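Multicopper oxidase type 1 (Nitrosomonas europaea, PDB 3G5W) probably oxidises its substrates with bound copper, as a two-domain, laccase-like multicopper oxidase of a nitrifying bacterium. Local coordinates at residues A[9-14]-A[50-55]; A[34-39]-A[305-310]; A[138-143]-A[295-300]. All blocks are in the same frame, centred on the assembly; numbering follows the deposited sequence.

The chain folds into two cupredoxin-like domains, and the three contacts run from the blue-copper end of the first to the seam with the second. Contact 1 closes first along the sequence, pairing strand 2-15 with the end of strand 43-50. Contact 2 crosses it in chain order, adding strand 306-308 as the edge strand beside 35-39, and contact 3 is nested inside the loop that contact 2 closes. Contacts 2 and 3 have centres about 12 Å apart and touch through Leu35 with Tyr297 and Ile140; contact 1 lies about 21 and 24 Å, centre to centre, from them. The C-terminal region thus straps the two domains together.

Contact 1 (A[9-14]-A[50-55]); sequences IEDTRI and NMTTLP
The mononuclear copper site of the first cupredoxin domain is backed by this parallel strand pairing, where segment 9-14 of strand 2-15 meets the end of strand 43-50 and the loop that leads to the copper ligand His56. Ile9 and Asn50 form the parallel bridge. Beyond it, Met51 N gives its hydrogen to Ile9 O over 2.9 Å, in the carbonyl plane but bent to 136° at the hydrogen.

Thr52 and Ile9 carry the side-chain contact. OG1 of Thr52 takes the crowded position between backbone N and carbonyl carbon (chi1 74°), which turns the methyl CG2 toward segment 9-14: it lies 3.8 Å from Ile9 CG2, crossing obliquely, and 3.4 Å from Ile9 O. The hydroxyl is left to serve the copper site, hydrogen-bonding NE2 of His56 and weakly receiving Leu54 N. A threonine suits this place because one branch packs and the other is polar; through it a second-shell residue orients a first-shell ligand. Ile9, branched and buried, adds its hydrocarbon against His56 and Met117, its side chain about 6 Å from the copper ion at the nearest atoms.

On the solvent side the gap is bridged by water. One molecule accepts from Asp11 N at 3.0 Å and donates to Met51 O at 2.6 Å. Another donates to Asp11 OD2 at 2.7 Å and weakly accepts from Thr53 N, while the other carboxylate oxygen, Asp11 OD1, rests 3.6 Å from Thr52 CA. Water bonded to the carboxylate would be expected to ease its charge.

Strand 2-15 is also paired with strand 20-27, against which Asp11 and Thr12 pack, and Asp11 and Arg13 bond through their backbones to the C-terminal residues Ile318 and Glu316.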
loop_
_atom_site.group_PDB
_atom_site.type_symbol
_atom_site.label_atom_id
_atom_site.label_comp_id
_atom_site.label_asym_id
_atom_site.label_seq_id
_atom_site.Cartn_x
_atom_site.Cartn_y
_atom_site.Cartn_z
ATOM N N ILE A 9 -3.477 -28.323 -17.041
ATOM C CA ILE A 9 -4.173 -27.702 -15.916
ATOM C C ILE A 9 -5.023 -28.802 -15.287
ATOM O O ILE A 9 -5.881 -29.370 -15.954
ATOM C CB ILE A 9 -5.078 -26.519 -16.363
ATOM C CG1 ILE A 9 -4.353 -25.628 -17.385
ATOM C CG2 ILE A 9 -5.567 -25.733 -15.149
ATOM C CD1 ILE A 9 -5.218 -24.538 -18.010
ATOM N N GLU A 10 -4.776 -29.109 -14.017
ATOM C CA GLU A 10 -5.424 -30.247 -13.360
ATOM C C GLU A 10 -6.102 -29.858 -12.053
ATOM O O GLU A 10 -5.566 -29.053 -11.288
ATOM C CB GLU A 10 -4.396 -31.356 -13.082
ATOM C CG GLU A 10 -3.673 -31.884 -14.319
ATOM C CD GLU A 10 -2.444 -32.730 -13.986
ATOM O OE1 GLU A 10 -1.599 -32.909 -14.886
ATOM O OE2 GLU A 10 -2.309 -33.210 -12.836
ATOM N N ASP A 11 -7.274 -30.441 -11.795
ATOM C CA ASP A 11 -7.918 -30.345 -10.482
ATOM C C ASP A 11 -7.031 -31.058 -9.463
ATOM O O ASP A 11 -6.746 -32.258 -9.597
ATOM C CB ASP A 11 -9.312 -30.977 -10.512
ATOM C CG ASP A 11 -10.305 -30.156 -11.310
ATOM O OD1 ASP A 11 -10.678 -30.597 -12.419
ATOM O OD2 ASP A 11 -10.713 -29.065 -10.839
ATOM N N THR A 12 -6.598 -30.310 -8.451
ATOM C CA THR A 12 -5.523 -30.737 -7.557
ATOM C C THR A 12 -5.778 -30.315 -6.111
ATOM O O THR A 12 -6.168 -29.180 -5.850
ATOM C CB THR A 12 -4.173 -30.142 -8.037
ATOM O OG1 THR A 12 -3.915 -30.568 -9.384
ATOM C CG2 THR A 12 -3.020 -30.581 -7.151
ATOM N N ARG A 13 -5.552 -31.235 -5.179
ATOM C CA ARG A 13 -5.662 -30.933 -3.755
ATOM C C ARG A 13 -4.285 -30.580 -3.195
ATOM O O ARG A 13 -3.331 -31.327 -3.376
ATOM C CB ARG A 13 -6.264 -32.120 -2.997
ATOM C CG ARG A 13 -6.470 -31.882 -1.509
ATOM C CD ARG A 13 -7.442 -32.895 -0.884
ATOM N NE ARG A 13 -8.637 -33.150 -1.705
ATOM C CZ ARG A 13 -9.657 -32.303 -1.875
ATOM N NH1 ARG A 13 -9.653 -31.106 -1.304
ATOM N NH2 ARG A 13 -10.684 -32.655 -2.639
ATOM N N ILE A 14 -4.191 -29.425 -2.541
ATOM C CA ILE A 14 -2.975 -29.035 -1.813
ATOM C C ILE A 14 -3.319 -28.792 -0.345
ATOM O O ILE A 14 -4.490 -28.636 0.003
ATOM C CB ILE A 14 -2.268 -27.783 -2.428
ATOM C CG1 ILE A 14 -3.116 -26.509 -2.267
ATOM C CG2 ILE A 14 -1.871 -28.032 -3.897
ATOM C CD1 ILE A 14 -2.353 -25.201 -2.576
ATOM N N ASN A 50 -6.044 -27.948 -21.101
ATOM C CA ASN A 50 -6.980 -27.764 -19.999
ATOM C C ASN A 50 -7.677 -29.070 -19.624
ATOM O O ASN A 50 -8.570 -29.529 -20.339
ATOM C CB ASN A 50 -8.002 -26.684 -20.367
ATOM C CG ASN A 50 -8.974 -26.359 -19.237
ATOM O OD1 ASN A 50 -9.810 -25.466 -19.382
ATOM N ND2 ASN A 50 -8.878 -27.069 -18.125
ATOM N N MET A 51 -7.282 -29.654 -18.495
ATOM C CA MET A 51 -7.857 -30.922 -18.046
ATOM C C MET A 51 -8.855 -30.759 -16.895
ATOM O O MET A 51 -9.177 -31.722 -16.192
ATOM C CB MET A 51 -6.745 -31.916 -17.692
ATOM C CG MET A 51 -5.796 -32.217 -18.847
ATOM S SD MET A 51 -6.448 -33.402 -20.051
ATOM C CE MET A 51 -7.461 -32.413 -21.144
ATOM N N THR A 52 -9.345 -29.533 -16.716
ATOM C CA THR A 52 -10.371 -29.243 -15.717
ATOM C C THR A 52 -11.724 -29.083 -16.413
ATOM O O THR A 52 -11.839 -29.348 -17.610
ATOM C CB THR A 52 -10.054 -27.963 -14.914
ATOM O OG1 THR A 52 -10.286 -26.815 -15.738
ATOM C CG2 THR A 52 -8.601 -27.965 -14.423
ATOM N N THR A 53 -12.732 -28.630 -15.668
ATOM C CA THR A 53 -14.081 -28.461 -16.210
ATOM C C THR A 53 -14.484 -26.989 -16.337
ATOM O O THR A 53 -15.642 -26.670 -16.620
ATOM C CB THR A 53 -15.119 -29.241 -15.377
ATOM O OG1 THR A 53 -15.116 -28.753 -14.030
ATOM C CG2 THR A 53 -14.785 -30.743 -15.371
ATOM N N LEU A 54 -13.515 -26.099 -16.138
ATOM C CA LEU A 54 -13.726 -24.658 -16.293
ATOM C C LEU A 54 -12.733 -24.085 -17.309
ATOM O O LEU A 54 -11.680 -24.688 -17.546
ATOM C CB LEU A 54 -13.609 -23.940 -14.936
ATOM C CG LEU A 54 -14.631 -24.315 -13.849
ATOM C CD1 LEU A 54 -14.207 -23.759 -12.497
ATOM C CD2 LEU A 54 -16.050 -23.848 -14.200
ATOM N N PRO A 55 -13.067 -22.932 -17.928
ATOM C CA PRO A 55 -12.138 -22.319 -18.877
ATOM C C PRO A 55 -11.010 -21.567 -18.171
ATOM O O PRO A 55 -11.192 -21.076 -17.051
ATOM C CB PRO A 55 -13.023 -21.355 -19.663
ATOM C CG PRO A 55 -14.093 -20.970 -18.702
ATOM C CD PRO A 55 -14.311 -22.151 -17.790
HETATM O O HOH W 1 -8.198 -32.447 -13.893
HETATM O O HOH W 2 -12.381 -27.667 -12.422
#

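Contact 2 (A[34-39]-A[305-310]); sequences PLIHVM and LGMHNS
Leu305 lays one methyl flat on an imidazole: its CD2 stands 3.5 Å from the centroid of the His37 ring, only 3° off the normal, a CH-pi contact over the centre of the face. His37 CG is anti to the backbone N (chi1 -171°), and a hydrogen bond from ND1 to Ile122 O fixes the ring's rotation. The other methyl, Leu305 CD1, reaches Met39 CB at 4.0 Å, so the forked leucine covers two residues.

Leu35 and His308 lie side by side on the same sheet face as His37, pointing the same way, with CD2 of Leu35 4.1 Å from CD2 of His308, whose NE2 is bonded to Asp304 O. Met307, on the face of Ile36, brings CG to Pro34 CB, 3.7 Å away. Asn309 OD1, already bonded to Asn28 ND2, stands 3.0 Å from Pro34 CG.

Beneath the side chains the backbones exchange bonds in pairs. Gly306 N gives a short 2.6 Å bond to His37 O, and His37 N returns one to Gly306 O; His308 N binds Leu35 O at 2.8 Å, with a weak return bond. Glycine suits position 306, whose backbone angles would jam a side chain against the preceding carbonyl. Ile36 with Met307 is the non-hydrogen-bonded pair between them. This alternation is that of antiparallel sheet; strand 306-308, from the C-terminal region, is the edge strand of a cupredoxin sheet.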
loop_
_atom_site.group_PDB
_atom_site.type_symbol
_atom_site.label_atom_id
_atom_site.label_comp_id
_atom_site.label_asym_id
_atom_site.label_seq_id
_atom_site.Cartn_x
_atom_site.Cartn_y
_atom_site.Cartn_z
ATOM N N PRO A 34 5.149 -24.861 -12.319
ATOM C CA PRO A 34 6.549 -25.088 -12.701
ATOM C C PRO A 34 7.364 -23.814 -12.954
ATOM O O PRO A 34 6.869 -22.853 -13.553
ATOM C CB PRO A 34 6.423 -25.921 -13.983
ATOM C CG PRO A 34 5.131 -26.683 -13.776
ATOM C CD PRO A 34 4.224 -25.665 -13.145
ATOM N N LEU A 35 8.604 -23.817 -12.474
ATOM C CA LEU A 35 9.528 -22.740 -12.756
ATOM C C LEU A 35 9.877 -22.750 -14.231
ATOM O O LEU A 35 10.310 -23.776 -14.770
ATOM C CB LEU A 35 10.808 -22.891 -11.922
ATOM C CG LEU A 35 12.013 -22.041 -12.335
ATOM C CD1 LEU A 35 11.753 -20.541 -12.054
ATOM C CD2 LEU A 35 13.267 -22.536 -11.632
ATOM N N ILE A 36 9.663 -21.615 -14.885
ATOM C CA ILE A 36 10.156 -21.408 -16.239
ATOM C C ILE A 36 11.361 -20.482 -16.151
ATOM O O ILE A 36 11.248 -19.318 -15.745
ATOM C CB ILE A 36 9.072 -20.844 -17.206
ATOM C CG1 ILE A 36 7.866 -21.794 -17.280
ATOM C CG2 ILE A 36 9.667 -20.631 -18.593
ATOM C CD1 ILE A 36 6.708 -21.275 -18.132
ATOM N N HIS A 37 12.517 -21.021 -16.523
ATOM C CA HIS A 37 13.778 -20.332 -16.364
ATOM C C HIS A 37 14.506 -20.318 -17.706
ATOM O O HIS A 37 15.005 -21.354 -18.176
ATOM C CB HIS A 37 14.594 -21.024 -15.272
ATOM C CG HIS A 37 15.830 -20.282 -14.866
ATOM N ND1 HIS A 37 15.988 -18.926 -15.060
ATOM C CD2 HIS A 37 16.955 -20.707 -14.246
ATOM C CE1 HIS A 37 17.163 -18.552 -14.586
ATOM N NE2 HIS A 37 17.771 -19.614 -14.090
ATOM N N VAL A 38 14.528 -19.138 -18.319
ATOM C CA VAL A 38 14.992 -18.950 -19.688
ATOM C C VAL A 38 15.913 -17.737 -19.817
ATOM O O VAL A 38 15.989 -16.901 -18.911
ATOM C CB VAL A 38 13.793 -18.812 -20.698
ATOM C CG1 VAL A 38 12.954 -20.088 -20.733
ATOM C CG2 VAL A 38 12.916 -17.602 -20.373
ATOM N N MET A 39 16.616 -17.651 -20.944
ATOM C CA MET A 39 17.478 -16.513 -21.233
ATOM C C MET A 39 16.700 -15.424 -21.974
ATOM O O MET A 39 15.848 -15.725 -22.811
ATOM C CB MET A 39 18.686 -16.961 -22.065
ATOM C CG MET A 39 19.708 -15.863 -22.376
ATOM S SD MET A 39 20.521 -15.176 -20.917
ATOM C CE MET A 39 21.258 -16.649 -20.211
ATOM N N LEU A 305 18.867 -24.201 -17.959
ATOM C CA LEU A 305 17.671 -23.434 -18.293
ATOM C C LEU A 305 16.582 -24.323 -18.891
ATOM O O LEU A 305 16.877 -25.352 -19.513
ATOM C CB LEU A 305 18.014 -22.296 -19.258
ATOM C CG LEU A 305 18.930 -21.168 -18.771
ATOM C CD1 LEU A 305 19.275 -20.232 -19.927
ATOM C CD2 LEU A 305 18.306 -20.381 -17.621
ATOM N N GLY A 306 15.328 -23.929 -18.684
ATOM C CA GLY A 306 14.181 -24.687 -19.168
ATOM C C GLY A 306 13.045 -24.639 -18.164
ATOM O O GLY A 306 12.976 -23.716 -17.354
ATOM N N MET A 307 12.156 -25.626 -18.219
ATOM C CA MET A 307 11.051 -25.714 -17.266
ATOM C C MET A 307 11.345 -26.757 -16.202
ATOM O O MET A 307 11.792 -27.863 -16.515
ATOM C CB MET A 307 9.732 -26.046 -17.975
ATOM C CG MET A 307 8.518 -26.049 -17.039
ATOM S SD MET A 307 6.925 -26.310 -17.865
ATOM C CE MET A 307 6.986 -28.078 -18.052
ATOM N N HIS A 308 11.082 -26.415 -14.948
ATOM C CA HIS A 308 11.351 -27.331 -13.844
ATOM C C HIS A 308 10.095 -27.628 -13.036
ATOM O O HIS A 308 9.555 -26.745 -12.363
ATOM C CB HIS A 308 12.478 -26.788 -12.948
ATOM C CG HIS A 308 13.766 -26.574 -13.680
ATOM N ND1 HIS A 308 14.648 -27.599 -13.945
ATOM C CD2 HIS A 308 14.299 -25.464 -14.243
ATOM C CE1 HIS A 308 15.679 -27.126 -14.622
ATOM N NE2 HIS A 308 15.491 -25.833 -14.817
ATOM N N ASN A 309 9.628 -28.875 -13.128
ATOM C CA ASN A 309 8.578 -29.365 -12.238
ATOM C C ASN A 309 9.209 -29.744 -10.915
ATOM O O ASN A 309 10.416 -29.978 -10.850
ATOM C CB ASN A 309 7.884 -30.593 -12.828
ATOM C CG ASN A 309 7.247 -30.315 -14.164
ATOM O OD1 ASN A 309 6.602 -29.286 -14.358
ATOM N ND2 ASN A 309 7.433 -31.231 -15.103
ATOM N N SER A 310 8.407 -29.816 -9.861
ATOM C CA SER A 310 8.929 -30.229 -8.566
ATOM C C SER A 310 7.927 -31.013 -7.753
ATOM O O SER A 310 6.789 -30.579 -7.593
ATOM C CB SER A 310 9.380 -29.026 -7.746
ATOM O OG SER A 310 9.786 -29.461 -6.451
#

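Contact 3 (A[138-143]-A[295-300]); sequences DYILML and FYYEES
Hydrogen bonds join the backbones of strand 138-143 and the irregular segment 295-300 at one direct point. Ile140 N points to a lone pair of Tyr296 O at 3.0 Å, with 159° at the hydrogen. Farther along, a water accepts from Asp138 N at 3.1 Å and donates to Glu298 O at 2.7 Å, adding a water-mediated link beside the direct bond. A CA-H...O contact, Glu298 CA to Asp138 O, lies between these two links. Tyr297, in the left-handed backbone region (phi 59°), turns the chain so that Tyr296, Tyr297 and Glu298 all start their side chains toward the strand.

Aromatic contacts come next. The rings of Tyr139 and Tyr296 meet obliquely, planes 60° apart, the edge atom CD1 of Tyr139 coming within 3.6 Å of Tyr296 CB. One face of the Tyr139 ring receives Glu298 CB in a CH-pi contact, 4.1 Å from the centroid; the methylenes of this glutamate pack while its carboxylate lies nearly parallel to the ring, planes tilted slightly.

Apolar packing completes the interface. Leu141 sends CD2 to Tyr296 CD1, 3.6 Å away, and Phe295 CD1 lies over one face of the same ring. Ile140, its CG1 anti to the carbonyl carbon, reaches CD1 4.0 Å from Tyr297 CB; a branched residue suits a strand wedged here, touching strand 118-124 of the first domain as well.

Several polar ends are satisfied outside the contact: Tyr296 OH meets Gln178 O, Tyr297 OH meets Ala33 O, and Asp138 pairs with Arg191. Glu298 accepts Tyr296 N through OE2 and Asp294 N through OE1, so two backbone N-H groups grip a buried carboxylate, which would tend to stabilise its ionised form and hold the turn rigid at the domain seam.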
loop_
_atom_site.group_PDB
_atom_site.type_symbol
_atom_site.label_atom_id
_atom_site.label_comp_id
_atom_site.label_asym_id
_atom_site.label_seq_id
_atom_site.Cartn_x
_atom_site.Cartn_y
_atom_site.Cartn_z
ATOM N N ASP A 138 19.749 -17.736 -4.934
ATOM C CA ASP A 138 18.602 -17.062 -5.527
ATOM C C ASP A 138 17.323 -17.774 -5.058
ATOM O O ASP A 138 17.226 -18.993 -5.167
ATOM C CB ASP A 138 18.743 -17.137 -7.051
ATOM C CG ASP A 138 18.094 -15.972 -7.778
ATOM O OD1 ASP A 138 17.185 -15.329 -7.222
ATOM O OD2 ASP A 138 18.490 -15.707 -8.935
ATOM N N TYR A 139 16.369 -17.006 -4.534
ATOM C CA TYR A 139 15.140 -17.531 -3.914
ATOM C C TYR A 139 13.874 -16.874 -4.478
ATOM O O TYR A 139 13.831 -15.657 -4.645
ATOM C CB TYR A 139 15.163 -17.280 -2.400
ATOM C CG TYR A 139 16.208 -18.068 -1.651
ATOM C CD1 TYR A 139 15.861 -19.213 -0.940
ATOM C CD2 TYR A 139 17.548 -17.668 -1.658
ATOM C CE1 TYR A 139 16.821 -19.952 -0.253
ATOM C CE2 TYR A 139 18.516 -18.394 -0.973
ATOM C CZ TYR A 139 18.153 -19.536 -0.285
ATOM O OH TYR A 139 19.109 -20.253 0.394
ATOM N N ILE A 140 12.842 -17.679 -4.723
ATOM C CA ILE A 140 11.557 -17.169 -5.203
ATOM C C ILE A 140 10.543 -17.315 -4.072
ATOM O O ILE A 140 10.358 -18.420 -3.553
ATOM C CB ILE A 140 11.071 -17.940 -6.463
ATOM C CG1 ILE A 140 12.039 -17.707 -7.633
ATOM C CG2 ILE A 140 9.628 -17.537 -6.837
ATOM C CD1 ILE A 140 11.844 -18.645 -8.806
ATOM N N LEU A 141 9.939 -16.198 -3.660
ATOM C CA LEU A 141 8.865 -16.218 -2.654
ATOM C C LEU A 141 7.588 -15.614 -3.233
ATOM O O LEU A 141 7.492 -14.393 -3.423
ATOM C CB LEU A 141 9.231 -15.453 -1.370
ATOM C CG LEU A 141 10.575 -15.328 -0.628
ATOM C CD1 LEU A 141 10.329 -15.415 0.881
ATOM C CD2 LEU A 141 11.684 -16.271 -1.048
ATOM N N MET A 142 6.608 -16.474 -3.495
ATOM C CA MET A 142 5.317 -16.038 -4.022
ATOM C C MET A 142 4.304 -15.932 -2.885
ATOM O O MET A 142 4.048 -16.908 -2.185
ATOM C CB MET A 142 4.830 -16.998 -5.115
ATOM C CG MET A 142 5.858 -17.178 -6.251
ATOM S SD MET A 142 5.250 -18.063 -7.702
ATOM C CE MET A 142 4.255 -16.784 -8.466
ATOM N N LEU A 143 3.743 -14.739 -2.712
ATOM C CA LEU A 143 2.890 -14.432 -1.565
ATOM C C LEU A 143 1.425 -14.490 -1.960
ATOM O O LEU A 143 1.021 -13.851 -2.934
ATOM C CB LEU A 143 3.224 -13.033 -1.024
ATOM C CG LEU A 143 4.718 -12.742 -0.816
ATOM C CD1 LEU A 143 4.957 -11.262 -0.514
ATOM C CD2 LEU A 143 5.298 -13.638 0.285
ATOM N N PHE A 295 12.326 -25.565 -1.912
ATOM C CA PHE A 295 11.035 -24.966 -1.559
ATOM C C PHE A 295 10.887 -23.521 -2.075
ATOM O O PHE A 295 9.767 -22.998 -2.189
ATOM C CB PHE A 295 10.790 -25.030 -0.044
ATOM C CG PHE A 295 9.496 -24.384 0.380
ATOM C CD1 PHE A 295 9.491 -23.098 0.934
ATOM C CD2 PHE A 295 8.282 -25.037 0.186
ATOM C CE1 PHE A 295 8.301 -22.481 1.303
ATOM C CE2 PHE A 295 7.083 -24.430 0.550
ATOM C CZ PHE A 295 7.091 -23.143 1.108
ATOM N N TYR A 296 12.016 -22.883 -2.381
ATOM C CA TYR A 296 12.010 -21.554 -3.008
ATOM C C TYR A 296 12.585 -21.639 -4.419
ATOM O O TYR A 296 13.003 -20.633 -4.994
ATOM C CB TYR A 296 12.779 -20.530 -2.146
ATOM C CG TYR A 296 12.262 -20.454 -0.730
ATOM C CD1 TYR A 296 11.105 -19.734 -0.430
ATOM C CD2 TYR A 296 12.915 -21.115 0.311
ATOM C CE1 TYR A 296 10.605 -19.675 0.863
ATOM C CE2 TYR A 296 12.421 -21.064 1.611
ATOM C CZ TYR A 296 11.266 -20.339 1.875
ATOM O OH TYR A 296 10.761 -20.275 3.143
ATOM N N TYR A 297 12.582 -22.852 -4.979
ATOM C CA TYR A 297 13.182 -23.129 -6.285
ATOM C C TYR A 297 14.674 -22.794 -6.306
ATOM O O TYR A 297 15.248 -22.596 -7.374
ATOM C CB TYR A 297 12.466 -22.366 -7.414
ATOM C CG TYR A 297 11.230 -23.037 -7.970
ATOM C CD1 TYR A 297 11.268 -24.363 -8.422
ATOM C CD2 TYR A 297 10.034 -22.344 -8.073
ATOM C CE1 TYR A 297 10.129 -24.978 -8.953
ATOM C CE2 TYR A 297 8.884 -22.947 -8.602
ATOM C CZ TYR A 297 8.944 -24.264 -9.038
ATOM O OH TYR A 297 7.817 -24.867 -9.554
ATOM N N GLU A 298 15.299 -22.746 -5.130
ATOM C CA GLU A 298 16.700 -22.339 -5.032
ATOM C C GLU A 298 17.660 -23.372 -5.636
ATOM O O GLU A 298 18.751 -23.015 -6.085
ATOM C CB GLU A 298 17.080 -21.988 -3.580
ATOM C CG GLU A 298 17.376 -23.173 -2.670
ATOM C CD GLU A 298 16.132 -23.816 -2.050
ATOM O OE1 GLU A 298 16.312 -24.776 -1.271
ATOM O OE2 GLU A 298 14.990 -23.377 -2.326
ATOM N N GLU A 299 17.258 -24.646 -5.644
ATOM C CA GLU A 299 18.063 -25.686 -6.300
ATOM C C GLU A 299 17.778 -25.763 -7.803
ATOM O O GLU A 299 18.704 -25.909 -8.603
ATOM C CB GLU A 299 17.873 -27.055 -5.638
ATOM C CG GLU A 299 18.256 -27.112 -4.143
ATOM C CD GLU A 299 19.707 -26.705 -3.882
ATOM O OE1 GLU A 299 19.943 -25.888 -2.961
ATOM O OE2 GLU A 299 20.610 -27.192 -4.595
ATOM N N SER A 300 16.504 -25.655 -8.190
ATOM C CA SER A 300 16.143 -25.695 -9.612
ATOM C C SER A 300 16.723 -24.525 -10.411
ATOM O O SER A 300 17.083 -24.693 -11.580
ATOM C CB SER A 300 14.623 -25.779 -9.812
ATOM O OG SER A 300 14.113 -27.039 -9.397
HETATM O O HOH W 3 19.540 -20.479 -6.267
#